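PDB 4TXG: chitinase from Chromobacterium violaceum, which probably hydrolyses the glycosidic bonds of chitin as a family 18 glycoside hydrolase and is thought to bind this polysaccharide. Local coordinates for residues P107-V112 / K776-R781; T654-V659 / P785-L790; V659-G664 / P677-V682; T687-G692 / Q745-G750; T693-D698 / Y769-N774. All coordinates share one frame; numbering follows the deposited sequence.

Interaction 1. Residues P107-V112 / K776-R781; sequences PPLVQV and KTYAIR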
# COMPACT_ATOMS: atom_id res chain seq x y z
N PRO A 107 39.56 -15.38 14.04
CA PRO A 107 40.14 -14.14 13.49
C PRO A 107 39.76 -12.93 14.33
O PRO A 107 38.60 -12.81 14.73
CB PRO A 107 39.52 -14.05 12.09
CG PRO A 107 38.98 -15.41 11.79
CD PRO A 107 38.58 -15.97 13.12
N PRO A 108 40.73 -12.04 14.60
CA PRO A 108 40.45 -10.82 15.36
C PRO A 108 39.41 -9.95 14.66
O PRO A 108 39.41 -9.87 13.43
CB PRO A 108 41.80 -10.11 15.41
CG PRO A 108 42.55 -10.65 14.23
CD PRO A 108 42.12 -12.09 14.14
N LEU A 109 38.53 -9.34 15.43
CA LEU A 109 37.49 -8.48 14.88
C LEU A 109 37.62 -7.06 15.40
O LEU A 109 38.30 -6.81 16.40
CB LEU A 109 36.10 -9.03 15.21
CG LEU A 109 35.86 -10.48 14.77
CD1 LEU A 109 34.61 -11.04 15.43
CD2 LEU A 109 35.75 -10.56 13.26
N VAL A 110 36.99 -6.12 14.71
CA VAL A 110 36.96 -4.73 15.13
C VAL A 110 35.70 -4.46 15.94
O VAL A 110 34.58 -4.69 15.47
CB VAL A 110 37.03 -3.77 13.93
CG1 VAL A 110 36.97 -2.33 14.40
CG2 VAL A 110 38.30 -4.04 13.12
N GLN A 111 35.89 -3.95 17.15
CA GLN A 111 34.77 -3.68 18.05
C GLN A 111 34.04 -2.40 17.66
O GLN A 111 34.65 -1.42 17.25
CB GLN A 111 35.26 -3.58 19.49
CG GLN A 111 35.81 -4.88 20.03
CD GLN A 111 34.76 -5.95 20.13
OE1 GLN A 111 34.94 -7.07 19.65
NE2 GLN A 111 33.64 -5.62 20.76
N VAL A 112 32.72 -2.45 17.80
CA VAL A 112 31.83 -1.34 17.50
C VAL A 112 31.10 -0.92 18.77
O VAL A 112 30.61 -1.78 19.50
CB VAL A 112 30.80 -1.72 16.41
CG1 VAL A 112 29.93 -0.54 16.04
CG2 VAL A 112 31.49 -2.29 15.18
N LYS A 776 33.59 -19.82 8.58
CA LYS A 776 32.78 -19.02 9.49
C LYS A 776 31.73 -18.23 8.71
O LYS A 776 31.98 -17.82 7.57
CB LYS A 776 33.67 -18.08 10.31
CG LYS A 776 32.92 -17.15 11.25
CD LYS A 776 33.53 -17.14 12.65
CE LYS A 776 34.92 -16.52 12.66
NZ LYS A 776 34.88 -15.03 12.74
N THR A 777 30.57 -18.01 9.32
CA THR A 777 29.49 -17.30 8.64
C THR A 777 29.30 -15.91 9.25
O THR A 777 29.10 -15.77 10.45
CB THR A 777 28.17 -18.10 8.71
OG1 THR A 777 28.36 -19.37 8.06
CG2 THR A 777 27.05 -17.35 8.01
N TYR A 778 29.36 -14.89 8.39
CA TYR A 778 29.28 -13.50 8.81
C TYR A 778 27.99 -12.86 8.33
O TYR A 778 27.53 -13.17 7.24
CB TYR A 778 30.46 -12.70 8.25
CG TYR A 778 31.81 -13.16 8.75
CD1 TYR A 778 32.50 -14.18 8.11
CD2 TYR A 778 32.38 -12.59 9.88
CE1 TYR A 778 33.74 -14.61 8.57
CE2 TYR A 778 33.62 -13.01 10.35
CZ TYR A 778 34.29 -14.02 9.69
OH TYR A 778 35.52 -14.45 10.16
N ALA A 779 27.42 -11.96 9.13
CA ALA A 779 26.39 -11.07 8.61
C ALA A 779 27.11 -9.96 7.85
O ALA A 779 28.34 -9.91 7.84
CB ALA A 779 25.55 -10.50 9.74
N ILE A 780 26.36 -9.09 7.18
CA ILE A 780 27.01 -7.95 6.54
C ILE A 780 26.74 -6.68 7.33
O ILE A 780 25.71 -6.55 7.99
CB ILE A 780 26.59 -7.77 5.06
CG1 ILE A 780 25.11 -7.38 4.92
CG2 ILE A 780 26.86 -9.05 4.26
CD1 ILE A 780 24.74 -6.97 3.50
N ARG A 781 27.70 -5.76 7.30
CA ARG A 781 27.61 -4.55 8.10
C ARG A 781 26.43 -3.67 7.68
O ARG A 781 25.90 -2.92 8.50
CB ARG A 781 28.91 -3.74 8.00
CG ARG A 781 30.14 -4.42 8.56
CD ARG A 781 31.11 -3.37 9.09
NE ARG A 781 30.57 -2.72 10.28
CZ ARG A 781 30.96 -1.53 10.74
NH1 ARG A 781 31.90 -0.84 10.10
NH2 ARG A 781 30.40 -1.03 11.84
O HOH W 1 36.39 -14.34 15.26

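Interaction 2. Residues T654-V659 / P785-L790; sequences TAAIDV and PYLPYL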
# COMPACT_ATOMS: atom_id res chain seq x y z
N THR A 654 27.45 -13.80 14.79
CA THR A 654 27.91 -12.99 15.90
C THR A 654 28.97 -12.00 15.42
O THR A 654 29.44 -11.15 16.19
CB THR A 654 28.48 -13.87 17.02
OG1 THR A 654 29.58 -14.64 16.52
CG2 THR A 654 27.41 -14.81 17.53
N ALA A 655 29.33 -12.11 14.14
CA ALA A 655 30.29 -11.20 13.53
C ALA A 655 29.81 -10.76 12.16
O ALA A 655 28.98 -11.41 11.53
CB ALA A 655 31.66 -11.87 13.43
N ALA A 656 30.34 -9.64 11.69
CA ALA A 656 29.93 -9.12 10.39
C ALA A 656 31.13 -8.84 9.50
O ALA A 656 32.27 -8.83 9.96
CB ALA A 656 29.10 -7.85 10.57
N ILE A 657 30.86 -8.64 8.21
CA ILE A 657 31.90 -8.22 7.28
C ILE A 657 31.27 -7.18 6.36
O ILE A 657 30.08 -7.25 6.07
CB ILE A 657 32.47 -9.41 6.47
CG1 ILE A 657 33.68 -8.98 5.62
CG2 ILE A 657 31.38 -10.08 5.63
CD1 ILE A 657 34.41 -10.13 4.94
N ASP A 658 32.05 -6.19 5.92
CA ASP A 658 31.47 -5.14 5.07
C ASP A 658 31.51 -5.54 3.60
O ASP A 658 32.41 -5.15 2.86
CB ASP A 658 32.20 -3.81 5.26
CG ASP A 658 31.36 -2.63 4.83
OD1 ASP A 658 30.31 -2.84 4.16
OD2 ASP A 658 31.75 -1.49 5.15
N VAL A 659 30.53 -6.34 3.21
CA VAL A 659 30.33 -6.72 1.82
C VAL A 659 28.97 -6.17 1.42
O VAL A 659 27.99 -6.32 2.16
CB VAL A 659 30.40 -8.24 1.62
CG1 VAL A 659 30.03 -8.63 0.19
CG2 VAL A 659 31.80 -8.74 1.97
N PRO A 785 25.14 -3.39 11.71
CA PRO A 785 26.21 -2.39 11.90
C PRO A 785 26.86 -2.41 13.28
O PRO A 785 27.93 -1.81 13.44
CB PRO A 785 25.47 -1.07 11.68
CG PRO A 785 24.07 -1.35 12.10
CD PRO A 785 23.81 -2.76 11.65
N TYR A 786 26.27 -3.09 14.26
CA TYR A 786 26.84 -3.10 15.60
C TYR A 786 27.60 -4.38 15.96
O TYR A 786 28.20 -4.46 17.03
CB TYR A 786 25.74 -2.87 16.64
CG TYR A 786 24.96 -1.59 16.46
CD1 TYR A 786 25.53 -0.36 16.75
CD2 TYR A 786 23.64 -1.62 16.03
CE1 TYR A 786 24.80 0.81 16.60
CE2 TYR A 786 22.90 -0.46 15.88
CZ TYR A 786 23.49 0.76 16.16
OH TYR A 786 22.77 1.92 16.01
N LEU A 787 27.58 -5.38 15.08
CA LEU A 787 28.39 -6.57 15.32
C LEU A 787 29.87 -6.23 15.15
O LEU A 787 30.22 -5.40 14.31
CB LEU A 787 28.01 -7.71 14.38
CG LEU A 787 26.63 -8.36 14.56
CD1 LEU A 787 26.45 -9.46 13.52
CD2 LEU A 787 26.47 -8.91 15.98
N PRO A 788 30.74 -6.88 15.93
CA PRO A 788 32.18 -6.77 15.67
C PRO A 788 32.46 -7.27 14.25
O PRO A 788 31.78 -8.20 13.81
CB PRO A 788 32.82 -7.67 16.73
CG PRO A 788 31.73 -8.63 17.12
CD PRO A 788 30.45 -7.84 17.02
N TYR A 789 33.40 -6.66 13.54
CA TYR A 789 33.52 -6.98 12.12
C TYR A 789 34.93 -7.30 11.68
O TYR A 789 35.91 -6.91 12.31
CB TYR A 789 32.95 -5.84 11.26
CG TYR A 789 33.72 -4.54 11.29
CD1 TYR A 789 33.42 -3.54 12.22
CD2 TYR A 789 34.71 -4.27 10.35
CE1 TYR A 789 34.11 -2.34 12.23
CE2 TYR A 789 35.39 -3.07 10.35
CZ TYR A 789 35.09 -2.11 11.29
OH TYR A 789 35.78 -0.92 11.28
N LEU A 790 35.01 -8.04 10.58
CA LEU A 790 36.27 -8.52 10.06
C LEU A 790 36.89 -7.48 9.14
O LEU A 790 36.36 -7.17 8.08
CB LEU A 790 36.06 -9.84 9.32
CG LEU A 790 37.27 -10.66 8.89
CD1 LEU A 790 37.99 -11.17 10.11
CD2 LEU A 790 36.80 -11.82 8.04
O HOH W 2 34.58 -5.58 6.82

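Interaction 3. Residues V659-G664 / P677-V682; sequences VGFSLG and PKLTIV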
# COMPACT_ATOMS: atom_id res chain seq x y z
N VAL A 659 30.53 -6.34 3.21
CA VAL A 659 30.33 -6.72 1.82
C VAL A 659 28.97 -6.17 1.42
O VAL A 659 27.99 -6.32 2.16
CB VAL A 659 30.40 -8.24 1.62
CG1 VAL A 659 30.03 -8.63 0.19
CG2 VAL A 659 31.80 -8.74 1.97
N GLY A 660 28.91 -5.49 0.28
CA GLY A 660 27.68 -4.87 -0.18
C GLY A 660 27.04 -5.65 -1.31
O GLY A 660 27.74 -6.24 -2.14
N PHE A 661 25.71 -5.65 -1.34
CA PHE A 661 24.95 -6.35 -2.37
C PHE A 661 23.88 -5.44 -2.95
O PHE A 661 23.17 -4.77 -2.20
CB PHE A 661 24.24 -7.59 -1.82
CG PHE A 661 25.16 -8.67 -1.34
CD1 PHE A 661 25.76 -8.59 -0.09
CD2 PHE A 661 25.37 -9.80 -2.12
CE1 PHE A 661 26.59 -9.60 0.35
CE2 PHE A 661 26.20 -10.82 -1.67
CZ PHE A 661 26.82 -10.71 -0.43
N SER A 662 23.72 -5.44 -4.27
CA SER A 662 22.57 -4.75 -4.86
C SER A 662 22.19 -5.29 -6.23
O SER A 662 23.06 -5.68 -7.02
CB SER A 662 22.84 -3.25 -4.96
OG SER A 662 24.02 -2.98 -5.69
N LEU A 663 20.89 -5.32 -6.50
CA LEU A 663 20.37 -5.63 -7.83
C LEU A 663 20.13 -4.34 -8.58
O LEU A 663 19.57 -3.40 -8.03
CB LEU A 663 19.06 -6.43 -7.73
CG LEU A 663 19.13 -7.82 -7.11
CD1 LEU A 663 17.74 -8.45 -7.02
CD2 LEU A 663 20.08 -8.69 -7.94
N GLY A 664 20.56 -4.29 -9.84
CA GLY A 664 20.38 -3.10 -10.65
C GLY A 664 20.42 -3.44 -12.13
O GLY A 664 20.38 -4.61 -12.51
N PRO A 677 17.91 -8.56 -13.64
CA PRO A 677 18.85 -7.53 -13.22
C PRO A 677 20.24 -8.09 -13.02
O PRO A 677 20.45 -9.30 -13.03
CB PRO A 677 18.27 -7.06 -11.90
CG PRO A 677 17.64 -8.31 -11.33
CD PRO A 677 17.01 -8.96 -12.54
N LYS A 678 21.20 -7.20 -12.82
CA LYS A 678 22.56 -7.59 -12.49
C LYS A 678 22.76 -7.51 -10.99
O LYS A 678 22.40 -6.51 -10.37
CB LYS A 678 23.55 -6.68 -13.23
CG LYS A 678 24.99 -7.13 -13.18
CD LYS A 678 25.84 -6.22 -14.07
CE LYS A 678 25.36 -6.26 -15.51
NZ LYS A 678 25.94 -5.14 -16.31
N LEU A 679 23.33 -8.56 -10.39
CA LEU A 679 23.72 -8.52 -8.98
C LEU A 679 25.17 -8.06 -8.85
O LEU A 679 26.07 -8.65 -9.44
CB LEU A 679 23.54 -9.90 -8.34
CG LEU A 679 24.05 -10.08 -6.90
CD1 LEU A 679 23.30 -9.19 -5.92
CD2 LEU A 679 23.97 -11.55 -6.48
N THR A 680 25.38 -6.98 -8.11
CA THR A 680 26.74 -6.49 -7.89
C THR A 680 27.13 -6.75 -6.44
O THR A 680 26.38 -6.41 -5.53
CB THR A 680 26.89 -4.99 -8.20
OG1 THR A 680 26.64 -4.76 -9.59
CG2 THR A 680 28.31 -4.50 -7.86
N ILE A 681 28.29 -7.37 -6.25
CA ILE A 681 28.80 -7.66 -4.91
C ILE A 681 30.10 -6.90 -4.74
O ILE A 681 30.98 -7.00 -5.60
CB ILE A 681 29.05 -9.18 -4.71
CG1 ILE A 681 27.77 -9.99 -4.97
CG2 ILE A 681 29.60 -9.45 -3.30
CD1 ILE A 681 28.02 -11.50 -5.08
N VAL A 682 30.21 -6.12 -3.67
CA VAL A 682 31.40 -5.30 -3.45
C VAL A 682 32.07 -5.67 -2.13
O VAL A 682 31.42 -5.69 -1.07
CB VAL A 682 31.06 -3.80 -3.43
CG1 VAL A 682 32.34 -2.96 -3.32
CG2 VAL A 682 30.27 -3.41 -4.66
O HOH W 3 26.55 -3.61 -4.73

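Interaction 4. Residues T687-G692 / Q745-G750; sequences TTLPGG and QSLGAG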
# COMPACT_ATOMS: atom_id res chain seq x y z
N THR A 687 40.25 -7.62 3.35
CA THR A 687 40.63 -9.01 3.10
C THR A 687 40.25 -9.45 1.69
O THR A 687 39.24 -9.01 1.16
CB THR A 687 39.96 -9.99 4.08
OG1 THR A 687 38.60 -10.19 3.69
CG2 THR A 687 39.99 -9.47 5.48
N THR A 688 41.05 -10.33 1.11
CA THR A 688 40.67 -10.97 -0.14
C THR A 688 39.67 -12.08 0.18
O THR A 688 39.92 -12.90 1.05
CB THR A 688 41.89 -11.58 -0.87
OG1 THR A 688 42.87 -10.56 -1.10
CG2 THR A 688 41.48 -12.19 -2.20
N LEU A 689 38.53 -12.10 -0.51
CA LEU A 689 37.62 -13.23 -0.37
C LEU A 689 38.06 -14.32 -1.32
O LEU A 689 38.06 -14.12 -2.54
CB LEU A 689 36.17 -12.82 -0.66
CG LEU A 689 35.66 -11.58 0.06
CD1 LEU A 689 34.22 -11.28 -0.37
CD2 LEU A 689 35.74 -11.75 1.57
N PRO A 690 38.45 -15.49 -0.78
CA PRO A 690 38.97 -16.57 -1.63
C PRO A 690 37.87 -17.19 -2.49
O PRO A 690 36.70 -17.09 -2.14
CB PRO A 690 39.48 -17.60 -0.62
CG PRO A 690 39.50 -16.93 0.70
CD PRO A 690 38.48 -15.83 0.64
N GLY A 691 38.27 -17.84 -3.58
CA GLY A 691 37.31 -18.62 -4.35
C GLY A 691 36.64 -19.62 -3.44
O GLY A 691 37.25 -20.12 -2.50
N GLY A 692 35.37 -19.91 -3.69
CA GLY A 692 34.62 -20.79 -2.82
C GLY A 692 33.87 -20.07 -1.71
O GLY A 692 33.03 -20.67 -1.04
N GLN A 745 38.30 -18.12 -8.39
CA GLN A 745 38.10 -16.69 -8.51
C GLN A 745 37.93 -16.00 -7.15
O GLN A 745 36.97 -16.26 -6.43
CB GLN A 745 36.88 -16.40 -9.38
CG GLN A 745 36.64 -14.91 -9.61
CD GLN A 745 35.49 -14.64 -10.56
OE1 GLN A 745 34.97 -15.56 -11.20
NE2 GLN A 745 35.10 -13.38 -10.67
N SER A 746 38.88 -15.13 -6.82
CA SER A 746 38.81 -14.37 -5.58
C SER A 746 38.14 -13.02 -5.80
O SER A 746 37.97 -12.59 -6.95
CB SER A 746 40.21 -14.18 -5.00
OG SER A 746 41.07 -13.52 -5.94
N LEU A 747 37.76 -12.36 -4.71
CA LEU A 747 37.25 -11.00 -4.79
C LEU A 747 38.13 -10.13 -3.90
O LEU A 747 38.07 -10.24 -2.67
CB LEU A 747 35.80 -10.91 -4.34
CG LEU A 747 35.18 -9.52 -4.51
CD1 LEU A 747 35.23 -9.10 -5.96
CD2 LEU A 747 33.74 -9.49 -3.98
N GLY A 748 38.94 -9.28 -4.52
CA GLY A 748 39.93 -8.51 -3.78
C GLY A 748 39.33 -7.40 -2.94
O GLY A 748 38.20 -6.98 -3.17
N ALA A 749 40.10 -6.93 -1.96
CA ALA A 749 39.68 -5.81 -1.12
C ALA A 749 39.35 -4.59 -1.99
O ALA A 749 40.16 -4.19 -2.84
CB ALA A 749 40.75 -5.47 -0.10
N GLY A 750 38.17 -4.02 -1.78
CA GLY A 750 37.75 -2.83 -2.49
C GLY A 750 37.17 -3.11 -3.87
O GLY A 750 36.75 -2.18 -4.57
O HOH W 4 42.73 -7.83 -1.44

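Interaction 5. Residues T693-D698 / Y769-N774; sequences TEFQFD and YTVGLN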
# COMPACT_ATOMS: atom_id res chain seq x y z
N THR A 693 34.16 -18.78 -1.51
CA THR A 693 33.42 -17.98 -0.53
C THR A 693 31.93 -18.01 -0.88
O THR A 693 31.56 -17.82 -2.04
CB THR A 693 33.95 -16.52 -0.48
OG1 THR A 693 35.30 -16.51 -0.00
CG2 THR A 693 33.09 -15.67 0.44
N GLU A 694 31.07 -18.27 0.11
CA GLU A 694 29.64 -18.46 -0.17
C GLU A 694 28.80 -17.27 0.27
O GLU A 694 28.88 -16.83 1.42
CB GLU A 694 29.11 -19.73 0.50
CG GLU A 694 27.64 -19.99 0.20
CD GLU A 694 27.13 -21.27 0.82
OE1 GLU A 694 27.83 -21.82 1.71
OE2 GLU A 694 26.04 -21.73 0.43
N PHE A 695 27.98 -16.77 -0.64
CA PHE A 695 27.05 -15.70 -0.30
C PHE A 695 25.65 -16.29 -0.27
O PHE A 695 25.27 -17.01 -1.18
CB PHE A 695 27.12 -14.56 -1.32
CG PHE A 695 28.53 -14.07 -1.59
CD1 PHE A 695 29.23 -13.38 -0.62
CD2 PHE A 695 29.12 -14.29 -2.82
CE1 PHE A 695 30.52 -12.92 -0.86
CE2 PHE A 695 30.42 -13.83 -3.08
CZ PHE A 695 31.11 -13.14 -2.09
N GLN A 696 24.90 -16.02 0.80
CA GLN A 696 23.50 -16.42 0.85
C GLN A 696 22.62 -15.21 1.15
O GLN A 696 23.07 -14.24 1.75
CB GLN A 696 23.26 -17.49 1.91
CG GLN A 696 23.90 -18.83 1.61
CD GLN A 696 23.44 -19.92 2.58
OE1 GLN A 696 22.59 -19.68 3.44
NE2 GLN A 696 23.99 -21.11 2.42
N PHE A 697 21.36 -15.28 0.72
CA PHE A 697 20.40 -14.24 1.07
C PHE A 697 18.99 -14.77 0.87
O PHE A 697 18.78 -15.76 0.17
CB PHE A 697 20.63 -12.96 0.26
CG PHE A 697 20.82 -13.19 -1.22
CD1 PHE A 697 19.74 -13.22 -2.09
CD2 PHE A 697 22.10 -13.33 -1.75
CE1 PHE A 697 19.91 -13.42 -3.45
CE2 PHE A 697 22.28 -13.53 -3.11
CZ PHE A 697 21.19 -13.57 -3.96
N ASP A 698 18.03 -14.11 1.52
CA ASP A 698 16.62 -14.47 1.41
C ASP A 698 15.95 -13.75 0.26
O ASP A 698 16.01 -12.52 0.16
CB ASP A 698 15.88 -14.16 2.71
CG ASP A 698 16.21 -15.12 3.83
OD1 ASP A 698 16.61 -16.27 3.56
OD2 ASP A 698 16.05 -14.71 5.00
N TYR A 769 21.52 -11.16 4.32
CA TYR A 769 22.73 -11.65 3.67
C TYR A 769 23.70 -12.29 4.64
O TYR A 769 23.87 -11.82 5.77
CB TYR A 769 23.44 -10.49 2.95
CG TYR A 769 22.67 -9.91 1.79
CD1 TYR A 769 21.77 -8.87 1.98
CD2 TYR A 769 22.86 -10.40 0.50
CE1 TYR A 769 21.06 -8.34 0.91
CE2 TYR A 769 22.15 -9.88 -0.56
CZ TYR A 769 21.26 -8.85 -0.35
OH TYR A 769 20.56 -8.32 -1.42
N THR A 770 24.35 -13.36 4.21
CA THR A 770 25.51 -13.87 4.95
C THR A 770 26.67 -14.13 4.01
O THR A 770 26.48 -14.41 2.82
CB THR A 770 25.21 -15.16 5.73
OG1 THR A 770 24.68 -16.16 4.85
CG2 THR A 770 24.22 -14.90 6.86
N VAL A 771 27.87 -14.05 4.57
CA VAL A 771 29.08 -14.36 3.83
C VAL A 771 29.77 -15.53 4.53
O VAL A 771 30.11 -15.44 5.71
CB VAL A 771 30.03 -13.15 3.75
CG1 VAL A 771 31.32 -13.52 3.01
CG2 VAL A 771 29.32 -11.98 3.05
N GLY A 772 29.95 -16.63 3.80
CA GLY A 772 30.60 -17.81 4.35
C GLY A 772 32.05 -17.80 3.94
O GLY A 772 32.39 -18.04 2.77
N LEU A 773 32.92 -17.54 4.90
CA LEU A 773 34.32 -17.24 4.63
C LEU A 773 35.23 -18.07 5.52
O LEU A 773 35.20 -17.93 6.74
CB LEU A 773 34.57 -15.75 4.84
CG LEU A 773 36.00 -15.22 4.84
CD1 LEU A 773 36.66 -15.51 3.51
CD2 LEU A 773 35.98 -13.72 5.12
N ASN A 774 36.05 -18.93 4.90
CA ASN A 774 36.97 -19.80 5.63
C ASN A 774 36.35 -20.50 6.85
O ASN A 774 36.91 -20.49 7.94
CB ASN A 774 38.20 -19.01 6.08
CG ASN A 774 39.02 -18.52 4.91
OD1 ASN A 774 39.57 -17.41 4.94
ND2 ASN A 774 39.10 -19.33 3.86
O HOH W 5 35.91 -18.79 1.87
O HOH W 6 26.69 -17.55 3.45
O HOH W 7 23.41 -18.37 6.09

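Interaction 1. Residues P107-V112 / K776-R781
P107-V112 and K776-R781 run in roughly the same direction, 24° apart. Their backbones stay well separated, with P107 CA and K776 CA 9.7 Å apart, so side chains and a water make the contact. P107 and K776 meet tip to tip, with P107 CD 3.7 Å from K776 CE. The lysine chain is bent at chi2, chi3 and chi4. These bends bring K776 NZ to the hydroxyl of Y778, two residues on in the same strand, where it donates to Y778 OH at 2.7 Å. K776 NZ also donates to a water at 3.0 Å, and the water donates to P107 O at 2.7 Å. L109 adds an apolar touch. Its CD2 lies at the edge of the Y778 ring, near the ring plane, 4.4 Å from Y778 CE2. At the far end V112 CG2 approaches R781 NH2 at 3.7 Å, obliquely to the guanidinium. That NH2 is hydrogen-bonded to P785 O, and R781 also makes a cation-pi contact with Y789. V110 is bonded through its backbone to Y789, and A779 to A655 and I657. This is a surface contact in which an extended segment ahead of strand 155-161 lies against one margin of the C-terminal beta-sandwich.

Interaction 2. Residues T654-V659 / P785-L790
A656 is held at both polar backbone atoms by residues on either side of Y789, in a single isolated bridge. A656 N donates to P788 O at 2.9 Å, and L790 N donates to A656 O at 2.9 Å. The two N-H...O angles, 156° and 154°, are nearly equal. Y789 sits between these bonds. Its CG lies between the backbone N and the carbonyl carbon, the crowded position (chi1 68°). The ring leads away from the bridge, while Y789 CB remains 3.3 Å from A656 O. Y789 OH is bonded to R791. Strand 656-657 is one of the two outermost strands of the six-stranded mixed sheet in the C-terminal domain, parallel to strand 776-780. P785-L790 therefore lies along the margin of that sheet, although the pairing stops after one bridge. L787 comes in over the start of the first segment. Its CB rests 4.0 Å from A656 CB, and its two methyls spread over the preceding carbonyls, with L787 CD2 3.7 Å from T654 O. The P788 ring adds to this, its CG 3.5 Å from T654 O. At the other end I657 and L790 touch through their methyl tips, CD1 against CD2, and both side chains continue onto Y778 and L773. A water then extends the link: it accepts from D658 N at 2.8 Å and donates to L790 O at 2.7 Å. D658 is the centre of an inverse gamma turn, and its carboxylate forms a salt bridge with R684.

Interaction 3. Residues V659-G664 / P677-V682
V659-G664 and P677-V682 are neighbouring antiparallel strands at one edge of the four-stranded sheet of the C-terminal domain. Their axes approach to 4.7 Å, and a 12-residue connection joins them. G660 with V682, S662 with T680 and G664 with K678 are hydrogen-bonded pairs, each closed by two backbone bonds. F661 with I681 and L663 with L679 are the non-hydrogen-bonded pairs between them. The latter two pairs put their side chains on one face, which is apolar. With CG anti to the carbonyl carbon (chi1 -65°), the F661 ring lies alongside I681. I681 CG2 lies 4.0 Å above one face of the F661 ring, toward its rim, while I681 CG1 touches F661 CD2 at 3.7 Å. L679 CD1 is at the edge of the same ring. V659 CG1 packs on I681 CG2 at 3.6 Å, and L663 CD2 on L679 CB at 3.7 Å. The other face carries S662, T680, K678 and V682. There a water links S662 OG, at 2.8 Å, with T680 O, to which it donates at 2.9 Å. Strand 659-664 is outermost in its sheet. Segment 677-682 is bonded on its far side to strand 752-758, through the backbones of P677, L679 and I681. The F661 ring stacks on Y769 of the six-stranded sheet, and L663 reaches P766 and T382.

Interaction 4. Residues T687-G692 / Q745-G750
T687 touches A749 through its backbone, with T687 O 3.8 Å from A749 N. N683 ND2 bonds both T687 O and L747 O, so one amide serves both loops. T687 OG1 is bonded to S685. T688 comes next. With OG1 beside the backbone N (chi1 -56°), T688 CG2 is anti to that N and rests on S746 CB at 3.7 Å. Its OG1 shares a water with the other loop, 2.8 Å from T688 OG1, and the water accepts from A749 N. L689 forms the one bridge, an antiparallel hydrogen-bonded pair with L747. L689 N donates to L747 O at 2.9 Å, and L747 N to L689 O at 2.8 Å. The two leucine side chains lie side by side and point the same way, L689 CD1 4.1 Å from L747 CD2. P690 turns its ring from the second segment toward L773 and N774, and its O accepts from T693 OG1. At G691 a CA-H...O contact reaches Q745 O, 3.2 Å from G691 CA. The two loops lie at one end of the beta-sandwich. L689 packs on L773 of strand 767-773, L747 packs on V753 of strand 752-758, and both touch L741.

Interaction 5. Residues T693-D698 / Y769-N774
Y769 lays one face of its ring under F697 CB, which is 3.4 Å from Y769 CD2. With chi1 at 46°, F697 CG comes to 3.6 Å from Y769 CE2. The two rings meet obliquely, with centroids 5.3 Å apart and planes at 43°. F695 and V771 pack on the same side of the sheet. V771 CG2 is at the edge of the F695 ring, in its plane, 3.9 Å from F695 CD1. T693 CG2 closes this row against V771 CG1 at 3.8 Å. Four backbone bonds join the antiparallel strands, two between E694 and G772 and two between Q696 and T770. E694, Q696 and T770 carry polar groups on the opposite face. Q696 NE2 donates to E694 OE2 at 2.9 Å, in the amide plane but from above the carboxylate plane. E694 OE2 is also bonded to S738. One water connects Q696 OE1 with T770 OG1, 2.8 Å from the latter. R736 takes Q696 OE1 on its NE and T770 OG1 on its NH2, and its NH1 forms a salt bridge with D698. The sheet is thus two-sided: aromatic and aliphatic groups fill the buried face. On the other, Q696, T770 and R736 form a hydrated network, and Q696 NE2 and S738 may steady the charge of E694.

How the interactions relate
All five contacts lie in or against the C-terminal domain, on one side of the chain's centre. Interactions 1 and 2 are closest, with centres 4 Å apart, at the margin of the six-stranded sheet. Interaction 5 lies further into that sheet, about 13 Å from both, centre to centre. Interaction 3 belongs to the four-stranded sheet. The F661 and I681 side chains meet Y769 and F695 of interaction 5, so the sheets pack face to face as a sandwich. Interaction 4 joins loops at one end, its centre about 13 Å from that of interaction 5. Along the chain, interactions 3, 4 and 5 nest within interactions 1 and 2. Interaction 1 thereby brings the modelled N-terminal segment back to the last domain.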